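Local coordinates for Glyco_hydro_cc domain-containing protein (Pseudomonas viridiflava, PDB 6UAV) that probably hydrolyses internal linkages of beta-1,3-glucans, as an endo-beta-1,3-glucanase of glycoside hydrolase family 128, subgroup II, at residues Q203-A208 / E248-Y253. Residues are numbered along the deposited sequence; the frame is centred on the assembly and turned at random.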
loop_
_atom_site.group_PDB
_atom_site.type_symbol
_atom_site.label_atom_id
_atom_site.label_comp_id
_atom_site.label_asym_id
_atom_site.label_seq_id
_atom_site.Cartn_x
_atom_site.Cartn_y
_atom_site.Cartn_z
ATOM N N GLN A 203 -6.459 15.608 -11.794
ATOM C CA GLN A 203 -6.305 14.432 -10.889
ATOM C C GLN A 203 -7.258 13.338 -11.371
ATOM O O GLN A 203 -6.882 12.155 -11.329
ATOM C CB GLN A 203 -6.573 14.770 -9.417
ATOM C CG GLN A 203 -6.123 13.707 -8.444
ATOM C CD GLN A 203 -4.633 13.480 -8.488
ATOM O OE1 GLN A 203 -4.195 12.507 -9.059
ATOM N NE2 GLN A 203 -3.873 14.345 -7.833
ATOM N N LYS A 204 -8.477 13.709 -11.820
ATOM C CA LYS A 204 -9.451 12.677 -12.319
ATOM C C LYS A 204 -8.860 11.986 -13.547
ATOM O O LYS A 204 -8.927 10.722 -13.692
ATOM C CB LYS A 204 -10.824 13.290 -12.640
ATOM C CG LYS A 204 -11.698 13.648 -11.442
ATOM C CD LYS A 204 -12.980 14.387 -11.802
ATOM C CE LYS A 204 -13.952 13.463 -12.499
ATOM N NZ LYS A 204 -15.161 14.210 -12.890
ATOM N N GLN A 205 -8.285 12.780 -14.453
ATOM C CA GLN A 205 -7.660 12.243 -15.690
ATOM C C GLN A 205 -6.578 11.238 -15.285
ATOM O O GLN A 205 -6.498 10.130 -15.859
ATOM C CB GLN A 205 -7.187 13.400 -16.555
ATOM C CG GLN A 205 -6.768 12.972 -17.958
ATOM C CD GLN A 205 -5.418 12.304 -18.035
ATOM O OE1 GLN A 205 -4.520 12.554 -17.225
ATOM N NE2 GLN A 205 -5.261 11.425 -19.014
ATOM N N GLN A 206 -5.727 11.617 -14.351
ATOM C CA GLN A 206 -4.575 10.771 -13.992
ATOM C C GLN A 206 -5.064 9.562 -13.168
ATOM O O GLN A 206 -4.556 8.444 -13.412
ATOM C CB GLN A 206 -3.533 11.584 -13.244
ATOM C CG GLN A 206 -2.593 12.292 -14.197
ATOM C CD GLN A 206 -1.809 11.290 -15.026
ATOM O OE1 GLN A 206 -0.958 10.574 -14.472
ATOM N NE2 GLN A 206 -2.113 11.218 -16.336
ATOM N N MET A 207 -6.081 9.728 -12.323
ATOM C CA MET A 207 -6.693 8.575 -11.612
ATOM C C MET A 207 -7.222 7.584 -12.634
ATOM O O MET A 207 -6.956 6.375 -12.499
ATOM C CB MET A 207 -7.832 9.024 -10.678
ATOM C CG MET A 207 -8.610 7.853 -10.128
ATOM S SD MET A 207 -9.964 8.418 -9.104
ATOM C CE MET A 207 -9.042 8.741 -7.598
ATOM N N ALA A 208 -7.933 8.036 -13.644
ATOM C CA ALA A 208 -8.490 7.075 -14.628
ATOM C C ALA A 208 -7.333 6.329 -15.329
ATOM O O ALA A 208 -7.405 5.110 -15.519
ATOM C CB ALA A 208 -9.408 7.804 -15.599
ATOM N N GLU A 248 -16.240 14.538 -5.340
ATOM C CA GLU A 248 -16.346 14.168 -6.762
ATOM C C GLU A 248 -15.281 13.112 -7.099
ATOM O O GLU A 248 -15.607 12.125 -7.761
ATOM C CB GLU A 248 -16.240 15.417 -7.615
ATOM C CG GLU A 248 -16.312 15.102 -9.067
ATOM C CD GLU A 248 -16.395 16.362 -9.906
ATOM O OE1 GLU A 248 -16.780 17.394 -9.352
ATOM O OE2 GLU A 248 -15.923 16.306 -11.046
ATOM N N LEU A 249 -14.049 13.319 -6.672
ATOM C CA LEU A 249 -12.957 12.362 -6.968
ATOM C C LEU A 249 -13.339 10.989 -6.411
ATOM O O LEU A 249 -13.084 9.979 -7.088
ATOM C CB LEU A 249 -11.617 12.825 -6.391
ATOM C CG LEU A 249 -10.454 11.937 -6.827
ATOM C CD1 LEU A 249 -10.066 12.230 -8.265
ATOM C CD2 LEU A 249 -9.276 12.107 -5.882
ATOM N N GLY A 250 -13.868 10.962 -5.181
ATOM C CA GLY A 250 -14.203 9.686 -4.528
ATOM C C GLY A 250 -15.275 8.951 -5.299
ATOM O O GLY A 250 -15.143 7.769 -5.536
ATOM N N GLN A 251 -16.354 9.655 -5.670
ATOM C CA GLN A 251 -17.426 9.028 -6.466
ATOM C C GLN A 251 -16.751 8.469 -7.733
ATOM O O GLN A 251 -17.093 7.348 -8.191
ATOM C CB GLN A 251 -18.539 10.056 -6.732
ATOM C CG GLN A 251 -19.805 9.448 -7.284
ATOM C CD GLN A 251 -20.769 9.044 -6.188
ATOM O OE1 GLN A 251 -21.024 7.857 -5.955
ATOM N NE2 GLN A 251 -21.326 10.039 -5.496
ATOM N N TYR A 252 -15.879 9.249 -8.355
ATOM C CA TYR A 252 -15.276 8.878 -9.656
ATOM C C TYR A 252 -14.458 7.592 -9.478
ATOM O O TYR A 252 -14.680 6.585 -10.201
ATOM C CB TYR A 252 -14.463 10.043 -10.209
ATOM C CG TYR A 252 -13.902 9.814 -11.585
ATOM C CD1 TYR A 252 -14.749 9.717 -12.675
ATOM C CD2 TYR A 252 -12.549 9.818 -11.833
ATOM C CE1 TYR A 252 -14.267 9.582 -13.970
ATOM C CE2 TYR A 252 -12.049 9.698 -13.119
ATOM C CZ TYR A 252 -12.902 9.549 -14.199
ATOM O OH TYR A 252 -12.454 9.379 -15.491
ATOM N N TYR A 253 -13.598 7.580 -8.477
ATOM C CA TYR A 253 -12.775 6.385 -8.127
ATOM C C TYR A 253 -13.617 5.117 -8.034
ATOM O O TYR A 253 -13.248 4.045 -8.621
ATOM C CB TYR A 253 -12.028 6.616 -6.828
ATOM C CG TYR A 253 -11.026 5.559 -6.429
ATOM C CD1 TYR A 253 -9.985 5.168 -7.250
ATOM C CD2 TYR A 253 -11.057 4.983 -5.163
ATOM C CE1 TYR A 253 -9.035 4.226 -6.874
ATOM C CE2 TYR A 253 -10.098 4.069 -4.752
ATOM C CZ TYR A 253 -9.057 3.696 -5.595
ATOM O OH TYR A 253 -8.102 2.787 -5.276
#
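Where K204 and M207 face L249, Y252 and Y253, helices 203-208 and 248-253 run nearly parallel, their axes 10.6 Å apart at closest approach and crossing at -20°. K204 pairs with L249 and M207, one turn on, with Y253, their CA atoms 6.4 and 7.3 Å apart.

K204 stretches over one face of the Y252 ring. K204 CE lies 3.8 Å from Y252 CG, above the plane and displaced toward the rim, a CH-pi contact; NZ, farther along, completes a cation-pi interaction over the same face. A single bend beyond CG, at chi3 (71°), turns NZ of K204 toward E248, and NZ lies 2.9 Å from E248 OE2 in a hydrogen-bonded salt bridge that uses the anti lone pair, the one away from OE1. The lysine is thus held by a carboxylate as well as a ring, while E201 makes only a long, weak ion pair with it. At the far end of the tyrosine, Y252 OH lies 3.4 Å from A208 CB.

M207 fills the deeper side. With CG anti to the backbone N (chi1 170°), the chain reaches straight across, and M207 SD comes 3.6 Å from Y253 CB, making oblique Met-aromatic contacts with both tyrosines. A bend at chi3 carries M207 CE to 3.6 Å from L249 CG, between the leucine and the Y253 ring. W225, on strand 220-225, touches M207, L249 and Y253, and Y253 OH hydrogen-bonds to the carbonyl of G7.

This is helix-helix packing on the outside of an eight-stranded (beta/alpha)8, or TIM, barrel: the helix after strand 180-185 meets the one after the final strand, 220-225, with an apolar layer toward the barrel and a lysine-glutamate pair toward the surface.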